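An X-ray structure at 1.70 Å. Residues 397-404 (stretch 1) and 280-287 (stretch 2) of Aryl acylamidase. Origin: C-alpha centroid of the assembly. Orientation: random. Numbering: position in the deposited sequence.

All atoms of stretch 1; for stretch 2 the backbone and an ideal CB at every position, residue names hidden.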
# COMPACT_ATOMS: atom_id res chain seq x y z
N ALA A 397 -4.13 -16.44 -1.85
CA ALA A 397 -2.71 -16.79 -1.74
C ALA A 397 -2.19 -16.10 -0.49
O ALA A 397 -2.86 -15.23 0.03
CB ALA A 397 -1.92 -16.31 -3.01
N PRO A 398 -1.01 -16.49 0.02
CA PRO A 398 -0.41 -15.66 1.06
C PRO A 398 -0.00 -14.34 0.42
O PRO A 398 0.44 -14.34 -0.73
CB PRO A 398 0.86 -16.43 1.49
CG PRO A 398 0.73 -17.83 0.83
CD PRO A 398 -0.12 -17.59 -0.42
N THR A 399 -0.12 -13.23 1.13
CA THR A 399 0.35 -11.96 0.56
C THR A 399 1.85 -12.00 0.30
O THR A 399 2.31 -11.54 -0.73
CB THR A 399 0.03 -10.82 1.53
OG1 THR A 399 -1.36 -10.91 1.86
CG2 THR A 399 0.36 -9.42 0.93
N LEU A 400 2.60 -12.57 1.26
CA LEU A 400 4.04 -12.53 1.25
C LEU A 400 4.64 -13.90 1.56
O LEU A 400 4.00 -14.73 2.20
CB LEU A 400 4.57 -11.59 2.33
CG LEU A 400 4.01 -10.18 2.23
CD1 LEU A 400 4.48 -9.37 3.43
CD2 LEU A 400 4.52 -9.57 0.92
N ALA A 401 5.88 -14.09 1.12
CA ALA A 401 6.55 -15.39 1.30
C ALA A 401 7.26 -15.53 2.65
O ALA A 401 7.75 -16.63 2.97
CB ALA A 401 7.56 -15.59 0.20
N CYS A 402 7.36 -14.44 3.41
CA CYS A 402 8.09 -14.48 4.70
C CYS A 402 7.51 -13.50 5.71
O CYS A 402 6.76 -12.58 5.37
CB CYS A 402 9.58 -14.18 4.49
SG CYS A 402 9.92 -12.53 3.76
N MSE A 403 7.90 -13.72 6.97
CA MSE A 403 7.52 -12.86 8.08
C MSE A 403 8.38 -11.60 8.15
O MSE A 403 9.40 -11.49 7.47
CB MSE A 403 7.69 -13.64 9.39
CG MSE A 403 6.90 -14.94 9.44
SE MSE A 403 4.98 -14.65 9.27
CE MSE A 403 4.64 -13.55 10.85
N PRO A 404 7.96 -10.63 8.97
CA PRO A 404 8.75 -9.41 9.11
C PRO A 404 10.21 -9.68 9.47
O PRO A 404 10.52 -10.67 10.18
CB PRO A 404 8.05 -8.68 10.27
CG PRO A 404 6.63 -9.06 10.15
CD PRO A 404 6.69 -10.56 9.73
N UNK A 280 7.11 -19.73 -5.91
CA UNK A 280 7.87 -19.06 -4.82
C UNK A 280 8.18 -20.01 -3.67
O UNK A 280 7.36 -20.87 -3.35
CB UNK A 280 7.09 -17.86 -4.28
N UNK A 281 9.35 -19.81 -3.03
CA UNK A 281 9.59 -20.48 -1.74
C UNK A 281 8.87 -19.73 -0.64
O UNK A 281 9.08 -18.53 -0.52
CB UNK A 281 11.09 -20.57 -1.43
N UNK A 282 8.00 -20.39 0.12
CA UNK A 282 7.19 -19.70 1.12
C UNK A 282 7.38 -20.35 2.46
O UNK A 282 7.31 -21.59 2.56
CB UNK A 282 5.71 -19.70 0.73
N UNK A 283 7.61 -19.56 3.49
CA UNK A 283 7.81 -20.14 4.84
C UNK A 283 6.64 -21.05 5.21
O UNK A 283 5.45 -20.71 5.07
CB UNK A 283 7.96 -19.04 5.89
N UNK A 284 6.95 -22.25 5.68
CA UNK A 284 5.91 -23.23 5.90
C UNK A 284 4.80 -22.73 6.84
O UNK A 284 3.64 -23.03 6.64
CB UNK A 284 6.53 -24.51 6.46
N UNK A 285 5.17 -21.98 7.88
CA UNK A 285 4.17 -21.49 8.83
C UNK A 285 3.13 -20.57 8.15
O UNK A 285 1.96 -20.53 8.53
CB UNK A 285 4.86 -20.74 9.97
N UNK A 286 3.60 -19.83 7.17
CA UNK A 286 2.71 -18.95 6.40
C UNK A 286 1.80 -19.80 5.51
O UNK A 286 0.58 -19.62 5.50
CB UNK A 286 3.52 -17.96 5.56
N UNK A 287 2.38 -20.79 4.83
CA UNK A 287 1.54 -21.71 4.05
C UNK A 287 0.43 -22.33 4.91
O UNK A 287 -0.74 -22.38 4.52
CB UNK A 287 2.40 -22.82 3.44

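Position 280 lies in extended backbone, with CA-to-CB directed toward stretch 1 and its ideal CB 5.0 Å from Ala401 CB. The methyl offers a small apolar surface and little else, so many side chains would fit. The residue is Phe280, of which stretch 1 covers little.

At position 281 the CB points sideways and finds nothing of stretch 1 within 5.5 Å. The phi of -79° and psi of 123° suit proline and most other residues. Pro281 is found; its contact comes from the backbone, Pro281 O lying 3.4 Å from Ala401 CB without a hydrogen-bonding partner.

Position 282 is also extended and its CB sideways, 4.3 Å from Ala401 O and 5.3 Å from Pro398 CG. With the Ala401 methyl and the proline ring nearby, a compact, beta-branched side chain is favored, valine or isoleucine, with threonine possible. The residue is Val282, in the t rotamer; its CG2 approaches Ala401 CB at 4.1 Å and its CG1 reaches Pro398 CG at 4.4 Å.

Position 283 directs its CB toward stretch 1, and its backbone N donates an almost linear hydrogen bond to Ala401 O (3.0 Å, 176°), available to any residue except proline. A helix starts at the next residue, which favors Asp, Asn, Ser or Thr; the amide N of Met403, 5.4 Å from the ideal CB, calls instead for a longer acceptor, Gln or Glu. The deposited Gln283, at the N-cap position, extends along Cys402 so that its OE1 accepts from Met403 N at 3.0 Å. Its NE2 makes a weak hydrogen bond to a water that donates to Met403 O, so the amide engages both backbone polar groups of Met403, one through solvent.

Position 284 opens the helix with its CB pointing away; any helix-compatible residue would serve, and Gln284 makes no contact with stretch 1. Position 285 points toward stretch 1 but at a distance, leaving room for a long polar chain; Glu285 CB comes no nearer than 6.1 Å, to Met403 SE.

Position 286 faces a hollow lined by Pro398, the backbone of 400-402 and the selenium of Met403, here selenomethionine. This favors a sizeable apolar residue: leucine, isoleucine or methionine. Ile286 spreads across it: CG2 packs on Pro398 CB (3.5 Å), CD1 lies against Cys402 C (3.5 Å), and CG1 meets Met403 SE (3.7 Å).

Position 287 points away; any helix-compatible residue would serve, polar ones included. Gln287 turns back within its own stretch, NE2 donating to Val282 O at 2.9 Å.

Stretch 2, residues 280-287: FPVQQEIQ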
# COMPACT_ATOMS: atom_id res chain seq x y z
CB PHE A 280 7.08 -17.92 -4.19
CG PHE A 280 6.79 -16.76 -5.12
CD1 PHE A 280 5.61 -16.74 -5.86
CD2 PHE A 280 7.70 -15.71 -5.25
CE1 PHE A 280 5.32 -15.67 -6.71
CE2 PHE A 280 7.44 -14.63 -6.11
CZ PHE A 280 6.24 -14.61 -6.83
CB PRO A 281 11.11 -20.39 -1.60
CG PRO A 281 11.47 -19.07 -2.30
CD PRO A 281 10.50 -19.02 -3.49
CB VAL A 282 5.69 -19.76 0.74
CG1 VAL A 282 4.82 -19.10 1.83
CG2 VAL A 282 5.51 -19.07 -0.62
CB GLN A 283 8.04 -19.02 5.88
CG GLN A 283 9.33 -18.29 5.65
CD GLN A 283 9.57 -17.14 6.62
OE1 GLN A 283 8.63 -16.64 7.28
NE2 GLN A 283 10.82 -16.72 6.71
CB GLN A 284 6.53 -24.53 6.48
CG GLN A 284 5.54 -25.62 6.58
CD GLN A 284 5.00 -26.04 5.23
OE1 GLN A 284 5.77 -26.36 4.31
NE2 GLN A 284 3.68 -26.05 5.09
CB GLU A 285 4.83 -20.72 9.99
CG GLU A 285 5.77 -21.57 10.83
CD GLU A 285 7.18 -21.71 10.25
OE1 GLU A 285 7.55 -21.08 9.20
OE2 GLU A 285 7.96 -22.48 10.86
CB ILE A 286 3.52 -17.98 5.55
CG1 ILE A 286 4.14 -16.90 6.46
CG2 ILE A 286 2.59 -17.31 4.46
CD1 ILE A 286 5.09 -15.96 5.70
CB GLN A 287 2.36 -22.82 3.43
CG GLN A 287 3.43 -22.35 2.48
CD GLN A 287 4.03 -23.50 1.66
OE1 GLN A 287 3.30 -24.36 1.17
NE2 GLN A 287 5.35 -23.51 1.55
O HOH W 1 11.18 -13.57 7.75
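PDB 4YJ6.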